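Side-chain contacts in minor fimbrium subunit Mfa5 (Porphyromonas gingivalis ATCC 33277, PDB 6TO1), which serves as an accessory subunit of the minor fimbriae, filamentous surface pili that mediate biofilm formation and adhesion to host cells and other oral bacteria: residues V113-T118 with V413-A418; L452-G457 with S463-T468; L506-S511 with S515-I520. All blocks are in the same frame, centred on the assembly; numbering follows the deposited sequence. Where two conformers were deposited one is given.

Contact 1: V113-T118 with V413-A418; sequences VTLKIT and VTDFVA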
loop_
_atom_site.group_PDB
_atom_site.type_symbol
_atom_site.label_atom_id
_atom_site.label_comp_id
_atom_site.label_asym_id
_atom_site.label_seq_id
_atom_site.Cartn_x
_atom_site.Cartn_y
_atom_site.Cartn_z
ATOM N N VAL A 113 -26.122 -2.342 0.636
ATOM C CA VAL A 113 -25.208 -1.335 0.107
ATOM C C VAL A 113 -23.828 -1.601 0.690
ATOM O O VAL A 113 -23.665 -1.654 1.910
ATOM C CB VAL A 113 -25.692 0.083 0.451
ATOM C CG1 VAL A 113 -24.667 1.123 0.015
ATOM C CG2 VAL A 113 -27.056 0.349 -0.196
ATOM N N THR A 114 -22.837 -1.743 -0.169
ATOM C CA THR A 114 -21.469 -1.976 0.273
ATOM C C THR A 114 -20.627 -0.790 -0.174
ATOM O O THR A 114 -20.754 -0.355 -1.316
ATOM C CB THR A 114 -20.888 -3.254 -0.316
ATOM O OG1 THR A 114 -21.515 -4.398 0.272
ATOM C CG2 THR A 114 -19.360 -3.319 -0.018
ATOM N N LEU A 115 -19.811 -0.258 0.738
ATOM C CA LEU A 115 -18.747 0.690 0.427
ATOM C C LEU A 115 -17.426 -0.033 0.641
ATOM O O LEU A 115 -17.233 -0.684 1.678
ATOM C CB LEU A 115 -18.818 1.931 1.314
ATOM C CG LEU A 115 -19.922 2.921 0.934
ATOM C CD1 LEU A 115 -21.232 2.364 1.523
ATOM C CD2 LEU A 115 -19.602 4.293 1.437
ATOM N N LYS A 116 -16.535 0.067 -0.340
ATOM C CA LYS A 116 -15.329 -0.749 -0.369
ATOM C C LYS A 116 -14.125 0.124 -0.694
ATOM O O LYS A 116 -14.177 0.965 -1.602
ATOM C CB LYS A 116 -15.461 -1.848 -1.404
ATOM C CG LYS A 116 -14.257 -2.772 -1.523
ATOM C CD LYS A 116 -14.365 -3.646 -2.777
ATOM C CE LYS A 116 -15.334 -4.797 -2.614
ATOM N NZ LYS A 116 -15.478 -5.590 -3.876
ATOM N N ILE A 117 -13.057 -0.089 0.063
ATOM C CA ILE A 117 -11.778 0.580 -0.116
ATOM C C ILE A 117 -10.769 -0.509 -0.449
ATOM O O ILE A 117 -10.635 -1.479 0.303
ATOM C CB ILE A 117 -11.351 1.339 1.153
ATOM C CG1 ILE A 117 -12.412 2.342 1.588
ATOM C CG2 ILE A 117 -10.011 2.047 0.887
ATOM C CD1 ILE A 117 -12.178 2.862 3.046
ATOM N N THR A 118 -10.042 -0.335 -1.549
ATOM C CA THR A 118 -9.050 -1.301 -1.985
ATOM C C THR A 118 -7.688 -0.624 -2.071
ATOM O O THR A 118 -7.558 0.472 -2.638
ATOM C CB THR A 118 -9.411 -1.908 -3.345
ATOM O OG1 THR A 118 -10.674 -2.561 -3.251
ATOM C CG2 THR A 118 -8.377 -2.948 -3.745
ATOM N N VAL A 413 -14.746 7.679 6.171
ATOM C CA VAL A 413 -15.768 7.678 5.138
ATOM C C VAL A 413 -17.020 8.310 5.721
ATOM O O VAL A 413 -17.516 7.861 6.755
ATOM C CB VAL A 413 -16.063 6.256 4.660
ATOM C CG1 VAL A 413 -17.268 6.246 3.701
ATOM C CG2 VAL A 413 -14.831 5.644 3.988
ATOM N N THR A 414 -17.523 9.342 5.059
ATOM C CA THR A 414 -18.812 9.943 5.376
ATOM C C THR A 414 -19.778 9.520 4.274
ATOM O O THR A 414 -19.458 9.631 3.083
ATOM C CB THR A 414 -18.714 11.463 5.467
ATOM O OG1 THR A 414 -18.179 11.959 4.232
ATOM C CG2 THR A 414 -17.826 11.870 6.639
ATOM N N ASP A 415 -20.979 9.080 4.673
ATOM C CA ASP A 415 -21.953 8.493 3.760
ATOM C C ASP A 415 -23.325 8.982 4.206
ATOM O O ASP A 415 -23.793 8.598 5.277
ATOM C CB ASP A 415 -21.846 6.973 3.806
ATOM C CG ASP A 415 -22.913 6.259 2.995
ATOM O OD1 ASP A 415 -23.513 6.842 2.080
ATOM O OD2 ASP A 415 -23.113 5.061 3.276
ATOM N N PHE A 416 -23.911 9.879 3.422
ATOM C CA PHE A 416 -25.220 10.464 3.700
ATOM C C PHE A 416 -26.244 9.644 2.930
ATOM O O PHE A 416 -26.258 9.659 1.696
ATOM C CB PHE A 416 -25.265 11.930 3.278
ATOM C CG PHE A 416 -24.460 12.864 4.163
ATOM C CD1 PHE A 416 -25.010 13.419 5.302
ATOM C CD2 PHE A 416 -23.153 13.189 3.828
ATOM C CE1 PHE A 416 -24.271 14.286 6.095
ATOM C CE2 PHE A 416 -22.416 14.042 4.619
ATOM C CZ PHE A 416 -22.978 14.603 5.735
ATOM N N VAL A 417 -27.102 8.930 3.651
ATOM C CA VAL A 417 -28.150 8.152 3.000
ATOM C C VAL A 417 -29.205 9.079 2.417
ATOM O O VAL A 417 -29.566 10.100 3.011
ATOM C CB VAL A 417 -28.759 7.142 3.993
ATOM C CG1 VAL A 417 -29.844 6.351 3.332
ATOM C CG2 VAL A 417 -27.654 6.223 4.517
ATOM N N ALA A 418 -29.677 8.738 1.226
ATOM C CA ALA A 418 -30.494 9.642 0.443
ATOM C C ALA A 418 -31.950 9.635 0.908
ATOM O O ALA A 418 -32.408 8.697 1.582
ATOM C CB ALA A 418 -30.451 9.263 -1.035
#

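Contact 2: L452-G457 with S463-T468; sequences LTWTTG and SEATIT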
loop_
_atom_site.group_PDB
_atom_site.type_symbol
_atom_site.label_atom_id
_atom_site.label_comp_id
_atom_site.label_asym_id
_atom_site.label_seq_id
_atom_site.Cartn_x
_atom_site.Cartn_y
_atom_site.Cartn_z
ATOM N N LEU A 452 -23.707 8.194 8.014
ATOM C CA LEU A 452 -22.809 7.176 8.539
ATOM C C LEU A 452 -21.395 7.743 8.467
ATOM O O LEU A 452 -21.009 8.320 7.443
ATOM C CB LEU A 452 -22.910 5.875 7.745
ATOM C CG LEU A 452 -24.223 5.105 7.891
ATOM C CD1 LEU A 452 -24.378 4.141 6.712
ATOM C CD2 LEU A 452 -24.274 4.374 9.211
ATOM N N THR A 453 -20.658 7.651 9.572
ATOM C CA THR A 453 -19.252 8.020 9.601
ATOM C C THR A 453 -18.454 6.791 9.997
ATOM O O THR A 453 -18.600 6.266 11.109
ATOM C CB THR A 453 -18.996 9.186 10.551
ATOM O OG1 THR A 453 -19.821 10.296 10.167
ATOM C CG2 THR A 453 -17.533 9.633 10.475
ATOM N N TRP A 454 -17.627 6.331 9.076
ATOM C CA TRP A 454 -16.854 5.112 9.221
ATOM C C TRP A 454 -15.395 5.504 9.438
ATOM O O TRP A 454 -14.776 6.096 8.558
ATOM C CB TRP A 454 -17.000 4.250 7.970
ATOM C CG TRP A 454 -16.136 3.026 7.914
ATOM C CD1 TRP A 454 -15.547 2.361 8.958
ATOM C CD2 TRP A 454 -15.793 2.305 6.732
ATOM N NE1 TRP A 454 -14.856 1.268 8.484
ATOM C CE2 TRP A 454 -14.980 1.222 7.121
ATOM C CE3 TRP A 454 -16.083 2.488 5.373
ATOM C CZ2 TRP A 454 -14.464 0.310 6.199
ATOM C CZ3 TRP A 454 -15.592 1.578 4.460
ATOM C CH2 TRP A 454 -14.777 0.504 4.877
ATOM N N THR A 455 -14.867 5.175 10.608
ATOM C CA THR A 455 -13.460 5.387 10.933
ATOM C C THR A 455 -12.738 4.094 10.596
ATOM O O THR A 455 -12.970 3.059 11.230
ATOM C CB THR A 455 -13.300 5.751 12.411
ATOM O OG1 THR A 455 -13.947 7.005 12.648
ATOM C CG2 THR A 455 -11.822 5.867 12.774
ATOM N N THR A 456 -11.860 4.134 9.587
ATOM C CA THR A 456 -11.370 2.869 9.065
ATOM C C THR A 456 -10.232 2.286 9.887
ATOM O O THR A 456 -10.052 1.066 9.887
ATOM C CB THR A 456 -10.886 3.026 7.608
ATOM O OG1 THR A 456 -9.742 3.892 7.568
ATOM C CG2 THR A 456 -11.971 3.580 6.758
ATOM N N GLY A 457 -9.448 3.121 10.549
ATOM C CA GLY A 457 -8.191 2.686 11.113
ATOM C C GLY A 457 -7.181 2.498 9.981
ATOM O O GLY A 457 -7.399 2.867 8.833
ATOM N N SER A 463 -5.040 -5.014 0.078
ATOM C CA SER A 463 -6.125 -5.395 0.977
ATOM C C SER A 463 -7.409 -4.701 0.560
ATOM O O SER A 463 -7.420 -3.815 -0.297
ATOM C CB SER A 463 -5.815 -5.021 2.436
ATOM O OG SER A 463 -4.723 -5.765 2.944
ATOM N N GLU A 464 -8.521 -5.106 1.178
ATOM C CA GLU A 464 -9.785 -4.411 0.977
ATOM C C GLU A 464 -10.510 -4.299 2.309
ATOM O O GLU A 464 -10.454 -5.217 3.133
ATOM C CB GLU A 464 -10.680 -5.116 -0.059
ATOM C CG GLU A 464 -11.284 -6.436 0.373
ATOM C CD GLU A 464 -12.572 -6.776 -0.385
ATOM O OE1 GLU A 464 -13.590 -7.133 0.262
ATOM O OE2 GLU A 464 -12.568 -6.681 -1.629
ATOM N N ALA A 465 -11.179 -3.166 2.508
ATOM C CA ALA A 465 -12.000 -2.902 3.681
ATOM C C ALA A 465 -13.423 -2.600 3.210
ATOM O O ALA A 465 -13.624 -1.949 2.175
ATOM C CB ALA A 465 -11.430 -1.743 4.498
ATOM N N THR A 466 -14.412 -3.115 3.935
ATOM C CA THR A 466 -15.793 -2.932 3.502
ATOM C C THR A 466 -16.710 -2.709 4.692
ATOM O O THR A 466 -16.437 -3.151 5.810
ATOM C CB THR A 466 -16.331 -4.146 2.720
ATOM O OG1 THR A 466 -16.227 -5.319 3.550
ATOM C CG2 THR A 466 -15.599 -4.339 1.451
ATOM N N ILE A 467 -17.768 -1.939 4.444
ATOM C CA ILE A 467 -18.943 -1.923 5.294
ATOM C C ILE A 467 -20.117 -2.263 4.389
ATOM O O ILE A 467 -20.140 -1.909 3.200
ATOM C CB ILE A 467 -19.202 -0.590 6.018
ATOM C CG1 ILE A 467 -19.512 0.529 5.039
ATOM C CG2 ILE A 467 -18.024 -0.231 6.933
ATOM C CD1 ILE A 467 -19.907 1.804 5.747
ATOM N N THR A 468 -21.099 -2.961 4.964
ATOM C CA THR A 468 -22.314 -3.314 4.251
ATOM C C THR A 468 -23.482 -3.125 5.215
ATOM O O THR A 468 -23.406 -3.549 6.371
ATOM C CB THR A 468 -22.285 -4.755 3.752
ATOM O OG1 THR A 468 -21.195 -4.932 2.846
ATOM C CG2 THR A 468 -23.590 -5.106 3.042
#

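Contact 3: L506-S511 with S515-I520; sequences LTYTNS and SNQQLI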
loop_
_atom_site.group_PDB
_atom_site.type_symbol
_atom_site.label_atom_id
_atom_site.label_comp_id
_atom_site.label_asym_id
_atom_site.label_seq_id
_atom_site.Cartn_x
_atom_site.Cartn_y
_atom_site.Cartn_z
ATOM N N LEU A 506 -14.336 9.328 0.923
ATOM C CA LEU A 506 -13.254 8.891 1.786
ATOM C C LEU A 506 -12.256 10.040 1.896
ATOM O O LEU A 506 -11.810 10.573 0.878
ATOM C CB LEU A 506 -12.572 7.634 1.237
ATOM C CG LEU A 506 -11.252 7.254 1.908
ATOM C CD1 LEU A 506 -11.487 6.790 3.337
ATOM C CD2 LEU A 506 -10.531 6.177 1.133
ATOM N N THR A 507 -11.932 10.431 3.130
ATOM C CA THR A 507 -10.815 11.326 3.413
ATOM C C THR A 507 -9.771 10.516 4.163
ATOM O O THR A 507 -10.097 9.831 5.137
ATOM C CB THR A 507 -11.264 12.536 4.232
ATOM O OG1 THR A 507 -12.391 13.146 3.588
ATOM C CG2 THR A 507 -10.160 13.575 4.339
ATOM N N TYR A 508 -8.526 10.553 3.697
ATOM C CA TYR A 508 -7.572 9.619 4.286
ATOM C C TYR A 508 -6.151 10.162 4.278
ATOM O O TYR A 508 -5.812 11.109 3.566
ATOM C CB TYR A 508 -7.639 8.247 3.570
ATOM C CG TYR A 508 -7.102 8.216 2.144
ATOM C CD1 TYR A 508 -5.829 7.729 1.877
ATOM C CD2 TYR A 508 -7.867 8.654 1.063
ATOM C CE1 TYR A 508 -5.315 7.707 0.587
ATOM C CE2 TYR A 508 -7.367 8.613 -0.233
ATOM C CZ TYR A 508 -6.074 8.148 -0.456
ATOM O OH TYR A 508 -5.511 8.087 -1.702
ATOM N N THR A 509 -5.335 9.524 5.104
ATOM C CA THR A 509 -3.894 9.756 5.153
ATOM C C THR A 509 -3.207 8.605 4.428
ATOM O O THR A 509 -3.439 7.426 4.757
ATOM C CB THR A 509 -3.414 9.874 6.595
ATOM O OG1 THR A 509 -4.086 10.979 7.193
ATOM C CG2 THR A 509 -1.896 10.110 6.609
ATOM N N ASN A 510 -2.400 8.941 3.416
ATOM C CA ASN A 510 -1.880 7.931 2.511
ATOM C C ASN A 510 -0.655 7.250 3.131
ATOM O O ASN A 510 -0.281 7.502 4.275
ATOM C CB ASN A 510 -1.608 8.542 1.137
ATOM C CG ASN A 510 -0.412 9.478 1.107
ATOM O OD1 ASN A 510 0.408 9.506 2.025
ATOM N ND2 ASN A 510 -0.293 10.223 0.019
ATOM N N SER A 511 -0.055 6.338 2.374
ATOM C CA SER A 511 0.985 5.461 2.900
ATOM C C SER A 511 2.255 6.200 3.280
ATOM O O SER A 511 3.099 5.612 3.976
ATOM C CB SER A 511 1.312 4.383 1.869
ATOM O OG SER A 511 1.852 4.952 0.677
ATOM N N SER A 515 -1.963 13.720 4.675
ATOM C CA SER A 515 -3.358 13.733 5.113
ATOM C C SER A 515 -4.260 14.471 4.114
ATOM O O SER A 515 -3.808 15.057 3.127
ATOM C CB SER A 515 -3.456 14.359 6.518
ATOM O OG SER A 515 -3.189 15.760 6.474
ATOM N N ASN A 516 -5.567 14.377 4.362
ATOM C CA ASN A 516 -6.604 15.057 3.582
ATOM C C ASN A 516 -6.647 14.629 2.116
ATOM O O ASN A 516 -7.023 15.420 1.252
ATOM C CB ASN A 516 -6.444 16.578 3.655
ATOM C CG ASN A 516 -7.710 17.319 3.245
ATOM O OD1 ASN A 516 -8.819 16.873 3.515
ATOM N ND2 ASN A 516 -7.538 18.454 2.586
ATOM N N GLN A 517 -6.241 13.402 1.808
ATOM C CA GLN A 517 -6.458 12.840 0.480
ATOM C C GLN A 517 -7.935 12.453 0.362
ATOM O O GLN A 517 -8.520 11.942 1.310
ATOM C CB GLN A 517 -5.576 11.619 0.263
ATOM C CG GLN A 517 -4.107 11.882 0.562
ATOM C CD GLN A 517 -3.516 12.951 -0.327
ATOM O OE1 GLN A 517 -3.338 12.732 -1.517
ATOM N NE2 GLN A 517 -3.217 14.109 0.242
ATOM N N GLN A 518 -8.528 12.648 -0.807
ATOM C CA GLN A 518 -9.980 12.504 -0.883
ATOM C C GLN A 518 -10.396 11.765 -2.139
ATOM O O GLN A 518 -9.862 12.018 -3.214
ATOM C CB GLN A 518 -10.650 13.886 -0.850
ATOM C CG GLN A 518 -10.582 14.551 0.517
ATOM C CD GLN A 518 -11.350 15.861 0.568
ATOM O OE1 GLN A 518 -12.306 16.054 -0.182
ATOM N NE2 GLN A 518 -10.941 16.765 1.458
ATOM N N LEU A 519 -11.331 10.839 -1.980
ATOM C CA LEU A 519 -11.871 10.053 -3.071
ATOM C C LEU A 519 -13.382 9.985 -2.890
ATOM O O LEU A 519 -13.874 9.787 -1.779
ATOM C CB LEU A 519 -11.299 8.649 -3.107
ATOM C CG LEU A 519 -9.844 8.475 -3.576
ATOM C CD1 LEU A 519 -9.448 7.047 -3.312
ATOM C CD2 LEU A 519 -9.726 8.823 -5.031
ATOM N N ILE A 520 -14.113 10.168 -3.975
ATOM C CA ILE A 520 -15.575 10.197 -3.933
ATOM C C ILE A 520 -16.093 8.857 -4.433
ATOM O O ILE A 520 -15.655 8.352 -5.478
ATOM C CB ILE A 520 -16.133 11.369 -4.751
ATOM C CG1 ILE A 520 -15.720 12.691 -4.088
ATOM C CG2 ILE A 520 -17.674 11.288 -4.842
ATOM C CD1 ILE A 520 -16.220 13.911 -4.802
HETATM O O HOH W 1 -6.660 12.460 6.724
HETATM O O HOH W 2 -2.403 9.855 -2.015
#

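Contact 1: V113-T118 with V413-A418
L115 lays its two methyl groups over the gap between V413 and D415: CD2 meets CG1 of V413 at 3.8 Å, while CD1 comes within 3.7 Å of D415 OD2. One leucine thus spans two residues of strand 408-417 that point to the same side of their sheet. The other branch of V413, CG2, touches I117 CD1 at 4.0 Å, the two side chains passing head to tail. V413 holds CG1 anti to its backbone N (chi1 173°) and CG2 anti to its carbonyl carbon, which gives each methyl a different partner on strand 110-119. No hydrogen bond crosses this contact; the backbones bond to other strands of their own sheets, L115 with I467 and V413 with W454. The buried D415 side chain also touches K94 of strand 90-98 and N501 of strand 501-510; an acid beside a lysine and an asparagine is consistent with the intramolecular isopeptide site known for this protein. Its OD2, the oxygen beside the leucine methyls, is hydrogen-bonded to the hydroxyl of Y469 on strand 463-473, so this polar atom is satisfied from the sheet it faces. The short strand axes pass 10.3 Å apart and run nearly antiparallel, at 158°. That spacing, with interdigitated side chains and no shared backbone bonds, is characteristic of two facing sheets in a beta sandwich.

Contact 2: L452-G457 with S463-T468
With CG anti to the backbone N (chi1 174°), the W454 side chain reaches across from strand 451-455 to strand 463-473, where I467 turns CG1 between its own N and carbonyl carbon (chi1 65°) and presents CG2 to the indole. That methyl sits almost over the middle of the six-membered ring, 3.4 Å from its centroid and 14° off the normal, a close CH-pi contact. I467 CD1 adds a contact with W454 CE3 at 3.9 Å. The far end of the ring runs up against the opposing backbone: CH2 is 3.8 Å from the carbonyl carbon of A465, which meets the ring edge in plane, and A465 CB is 4.0 Å from CZ2. On the face opposite I467 lies T456 CG2, 3.8 Å above the plane, so the indole is clasped between a methyl from the loop just after its own strand and one from the facing strand. Its buried NE1 bonds to the carbonyl of N440, which should restrict rotation of the ring. T456 OG1 donates to the carbonyl oxygen of G457 at 2.9 Å. A large aromatic packed between two sheets, the short strand segments 9.8 Å apart at their axes, is a core arrangement of a beta sandwich.

Contact 3: L506-S511 with S515-I520
Y508 and Q517 form the close-packed part of a beta hairpin, strand 501-510 with strand 517-520, that ends in a G1 bulge where N516 and Q517 both face Y508. N516 takes the positive phi (62°) that this bulge requires. Paired backbone bonds join L506 with L519 and, beside the bulge, Y508 with Q517; the two bonds between Y508 and Q517 are the more bent. Y508 puts CG between its backbone N and carbonyl carbon (chi1 70°), which brings the ring beneath the partner strand. Q517 CB then lies over one face, 3.6 Å from the ring centroid and offset toward the rim, and L519 CD1 touches CE2 at 4.0 Å. V90 on strand 90-98 packs against both Y508 and L519.

The turn side is looser and wetter. T509 OG1 lies 3.5 Å from S515 CB and shares a water with N516 N, while a second water links N510 ND2 to Q517 OE1; ND2 also bonds to E514. On the sheet face bearing T507, the extended Q518 side chain runs beside the threonine, with OE1 bonded to K505. Its NE2 donates to N516 OD1 at 3.0 Å from above the carbonyl plane, with the acceptor only 1° out of the Q518 amide plane.

How the contacts relate
All three contacts belong to the beta domain between the metal-bearing von Willebrand domain and the last domain of the modelled part. Contacts 1 and 2 lie 8 Å apart between centres and join the same two sheets: strands 110-119 and 463-473 are neighbours in one, 408-417 and 451-455 in the other. T114 OG1 and T468 OG1, 2.6 Å apart, probably share a hydrogen bond. D415 of contact 1 touches K94 and N501, consistent with the isopeptide lying between the sheets. Contact 3 forms the edge of the second sheet, centred 14 Å from contact 1; L506 CD1 reaches V413 CG2 at 3.6 Å. Contacts 2 and 3 do not touch, their nearest atoms being about 5 Å apart.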